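Local coordinates for protein lectin (Trichosanthes anguina, PDB 4HR6) that binds carbohydrate as a nontoxic three-chain seed lectin homologous to type II ribosome-inactivating proteins, at the interface of chains B and A. Residues are numbered along the deposited sequence; one frame, centred on the assembly and turned at random. Chains: chain A, Lectin; chain B, Lectin.

Contact 1: the interface of chains B and A. Residues chain B 20, 24, 37; chain A 4, 22, 25, 118, 197.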
# COMPACT_ATOMS: atom_id res chain seq x y z
N VAL B 20 -9.33 3.61 15.57
CA VAL B 20 -8.76 2.32 15.92
C VAL B 20 -7.27 2.32 15.56
O VAL B 20 -6.45 1.98 16.40
CB VAL B 20 -9.51 1.17 15.25
CG1 VAL B 20 -8.74 -0.15 15.38
CG2 VAL B 20 -10.89 1.03 15.85
N LEU B 24 -4.07 1.92 18.19
CA LEU B 24 -3.30 0.67 18.14
C LEU B 24 -1.87 0.81 17.56
O LEU B 24 -0.98 0.03 17.91
CB LEU B 24 -4.05 -0.38 17.34
CG LEU B 24 -5.34 -0.91 17.98
CD1 LEU B 24 -5.95 -1.96 17.06
CD2 LEU B 24 -5.08 -1.50 19.35
N LEU B 37 2.35 -2.14 15.45
CA LEU B 37 1.43 -2.17 16.57
C LEU B 37 2.17 -1.92 17.87
O LEU B 37 3.32 -2.37 18.05
CB LEU B 37 0.69 -3.49 16.67
CG LEU B 37 -0.31 -3.77 15.55
CD1 LEU B 37 -0.65 -5.24 15.46
CD2 LEU B 37 -1.54 -2.93 15.76
N TYR A 4 -7.40 -4.27 23.98
CA TYR A 4 -8.10 -3.07 23.56
C TYR A 4 -9.59 -3.39 23.43
O TYR A 4 -9.95 -4.43 22.87
CB TYR A 4 -7.52 -2.64 22.22
CG TYR A 4 -8.09 -1.38 21.62
CD1 TYR A 4 -7.95 -0.15 22.25
CD2 TYR A 4 -8.72 -1.42 20.38
CE1 TYR A 4 -8.45 1.01 21.66
CE2 TYR A 4 -9.21 -0.28 19.79
CZ TYR A 4 -9.07 0.93 20.43
OH TYR A 4 -9.59 2.05 19.79
N VAL A 22 -3.65 -6.73 21.42
CA VAL A 22 -2.85 -5.81 20.58
C VAL A 22 -1.57 -6.46 20.05
O VAL A 22 -0.99 -5.98 19.08
CB VAL A 22 -2.49 -4.49 21.31
CG1 VAL A 22 -3.74 -3.86 21.91
CG2 VAL A 22 -1.46 -4.72 22.40
N MET A 25 -3.22 -8.64 17.16
CA MET A 25 -4.40 -8.02 16.58
C MET A 25 -5.48 -9.03 16.19
O MET A 25 -5.94 -9.07 15.05
CB MET A 25 -4.04 -7.10 15.41
CG MET A 25 -5.01 -5.92 15.32
SD MET A 25 -4.71 -4.85 13.91
CE MET A 25 -6.28 -3.98 13.85
N SER A 118 -9.11 -2.13 9.37
CA SER A 118 -8.13 -1.29 10.04
C SER A 118 -6.72 -1.56 9.52
O SER A 118 -5.86 -0.69 9.55
CB SER A 118 -8.16 -1.50 11.56
OG SER A 118 -9.41 -1.09 12.10
N LEU A 197 -1.38 -0.86 9.31
CA LEU A 197 -0.84 -1.35 10.58
C LEU A 197 -0.03 -2.59 10.30
O LEU A 197 -0.43 -3.41 9.49
CB LEU A 197 -1.97 -1.71 11.54
CG LEU A 197 -2.80 -0.59 12.15
CD1 LEU A 197 -3.93 -1.19 12.97
CD2 LEU A 197 -1.97 0.36 13.00
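B:Leu24, in the last turn of helix 10-24, pushes its forked end into a pocket formed by A:Tyr4, A:Val22 and A:Met25. This is the tight end of the contact. CD2 does double duty: it lies 3.7 Å from A:Val22 CG1 and 3.8 Å from A:Tyr4 CG. The leucine is laid over one face of the tyrosine ring, its CG displaced toward the rim rather than centred. CG stands opposite the carbonyl carbon (chi1 -68°) and CD1 carries the chain straight on (chi2 -179°), which delivers CD1 to the methyl CE of A:Met25 at 3.8 Å. That methionine runs out extended beyond CG, long enough to pass B:Leu37 and still finish against B:Leu24. B:Leu37, at the end of strand 34-37, meets it at about a right angle, with CD1 at 3.9 Å from A:Met25 CB.

Toward the other margins the looseness shows mainly in how little surface is hidden. B:Leu37 CD2 reaches A:Leu197 CD1 at 4.1 Å, again nearly perpendicular. One helical turn back from B:Leu24, B:Val20 brings CG1 within 3.5 Å of the hydroxyl OG of A:Ser118, at the end of helix 103-119, yet little is buried: 10 Å² of the serine and 17 Å² each of B:Val20 and A:Leu197, against 55 Å² of B:Leu24. The patch probably anchors the end of the chain B helix and its last strand against chain A by fitted apolar side chains, which would help the two chains behave as one folded unit.

Contact 2: the interface of chains B and A. Residues chain B 24, 38, 40-41; chain A 1, 3-4, 22.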
# COMPACT_ATOMS: atom_id res chain seq x y z
N LEU B 24 -4.07 1.92 18.19
CA LEU B 24 -3.30 0.67 18.14
C LEU B 24 -1.87 0.81 17.56
O LEU B 24 -0.98 0.03 17.91
CB LEU B 24 -4.05 -0.38 17.34
CG LEU B 24 -5.34 -0.91 17.98
CD1 LEU B 24 -5.95 -1.96 17.06
CD2 LEU B 24 -5.08 -1.50 19.35
N LYS B 38 1.51 -1.21 18.78
CA LYS B 38 2.06 -0.95 20.11
C LYS B 38 2.17 -2.23 20.90
O LYS B 38 1.40 -3.16 20.69
CB LYS B 38 1.14 -0.02 20.89
CG LYS B 38 1.07 1.39 20.39
CD LYS B 38 0.16 2.23 21.28
CE LYS B 38 -0.07 3.60 20.67
NZ LYS B 38 -1.20 4.27 21.34
N SER B 40 1.85 -2.27 24.32
CA SER B 40 0.87 -2.14 25.37
C SER B 40 0.11 -0.80 25.24
O SER B 40 0.50 0.10 24.49
CB SER B 40 1.53 -2.28 26.75
OG SER B 40 2.29 -1.12 27.09
N LEU B 41 -1.00 -0.71 25.97
CA LEU B 41 -1.80 0.50 26.06
C LEU B 41 -1.66 1.11 27.45
O LEU B 41 -0.69 1.82 27.74
CB LEU B 41 -3.26 0.16 25.78
CG LEU B 41 -3.52 -0.55 24.44
CD1 LEU B 41 -4.94 -1.08 24.38
CD2 LEU B 41 -3.23 0.37 23.27
N ASN A 1 -1.72 -1.99 29.25
CA ASN A 1 -1.96 -3.46 29.21
C ASN A 1 -2.17 -3.96 27.77
O ASN A 1 -1.95 -3.22 26.79
CB ASN A 1 -3.16 -3.84 30.08
CG ASN A 1 -4.48 -3.47 29.43
OD1 ASN A 1 -4.66 -2.33 29.00
ND2 ASN A 1 -5.40 -4.44 29.34
N PHE A 3 -4.92 -5.59 26.12
CA PHE A 3 -6.20 -5.75 25.46
C PHE A 3 -6.87 -4.41 25.19
O PHE A 3 -6.89 -3.52 26.04
CB PHE A 3 -7.08 -6.71 26.27
CG PHE A 3 -6.45 -8.07 26.43
CD1 PHE A 3 -5.85 -8.43 27.62
CD2 PHE A 3 -6.38 -8.93 25.37
CE1 PHE A 3 -5.23 -9.66 27.74
CE2 PHE A 3 -5.76 -10.15 25.48
CZ PHE A 3 -5.18 -10.52 26.68
N TYR A 4 -7.40 -4.27 23.98
CA TYR A 4 -8.10 -3.07 23.56
C TYR A 4 -9.59 -3.39 23.43
O TYR A 4 -9.95 -4.43 22.87
CB TYR A 4 -7.52 -2.64 22.22
CG TYR A 4 -8.09 -1.38 21.62
CD1 TYR A 4 -7.95 -0.15 22.25
CD2 TYR A 4 -8.72 -1.42 20.38
CE1 TYR A 4 -8.45 1.01 21.66
CE2 TYR A 4 -9.21 -0.28 19.79
CZ TYR A 4 -9.07 0.93 20.43
OH TYR A 4 -9.59 2.05 19.79
N VAL A 22 -3.65 -6.73 21.42
CA VAL A 22 -2.85 -5.81 20.58
C VAL A 22 -1.57 -6.46 20.05
O VAL A 22 -0.99 -5.98 19.08
CB VAL A 22 -2.49 -4.49 21.31
CG1 VAL A 22 -3.74 -3.86 21.91
CG2 VAL A 22 -1.46 -4.72 22.40
O HOH W 1 2.10 -5.41 19.49
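The tail of chain B that follows strand 34-37 meets the start of chain A, whose first strand, 3-9, begins here. At its end, B:Leu41 is bound through its backbone: N donates to the carbonyl O of A:Asn1 over 2.8 Å. The bond is fairly straight, 158° at the hydrogen, and arrives in the carbonyl plane on a lone pair. B:Ser40 comes up beside the same oxygen with its CA and CB.

The side chain of B:Leu41 then turns inward, with CG opposite the carbonyl carbon (chi1 -55°), and CD1 is the branch that does the touching. It sits 3.7 Å from A:Tyr4 CB, the leucine crossing the tyrosine at about a right angle near the root of its ring. The same methyl lies 3.5 Å from the backbone O of A:Phe3 and 3.9 Å from A:Val22 CG1, so it is wedged between the first strand and the loop after strand 15-21. A:Val22 uses its two branches differently: CG1 faces the leucines, while CG2 faces the backbone O of B:Lys38 at 3.7 Å. Water 1 sits 2.6 Å from B:Lys38 O and 3.2 Å from A:Val22 O, linking the two backbone carbonyls.

In the fold, the two chain ends nearly meet: B:Leu41 C lies 3.6 Å from A:Asn1 N. This suggests that chains B and A are successive pieces of one ribosome-inactivating-protein-like domain, nicked at this point, with strand 3-9 taking up where the chain B tail stops.

Contact 1 and contact 2 are neighbouring parts of one interface, their C-alpha centres about 7 Å apart, and they share B:Leu24, A:Tyr4 and A:Val22. Contact 1 extends from these toward helix 103-119 and the loop at A:Leu197, and rests mainly on methyl and methylene packing. Contact 2 extends the other way, to the terminus of chain B and the beginning of chain A, adding a backbone hydrogen bond and a bridging water. With helix 10-24, strand 34-37 and the tail all engaged, chain B appears built into the fold of chain A, which would keep the domain together without a continuous backbone.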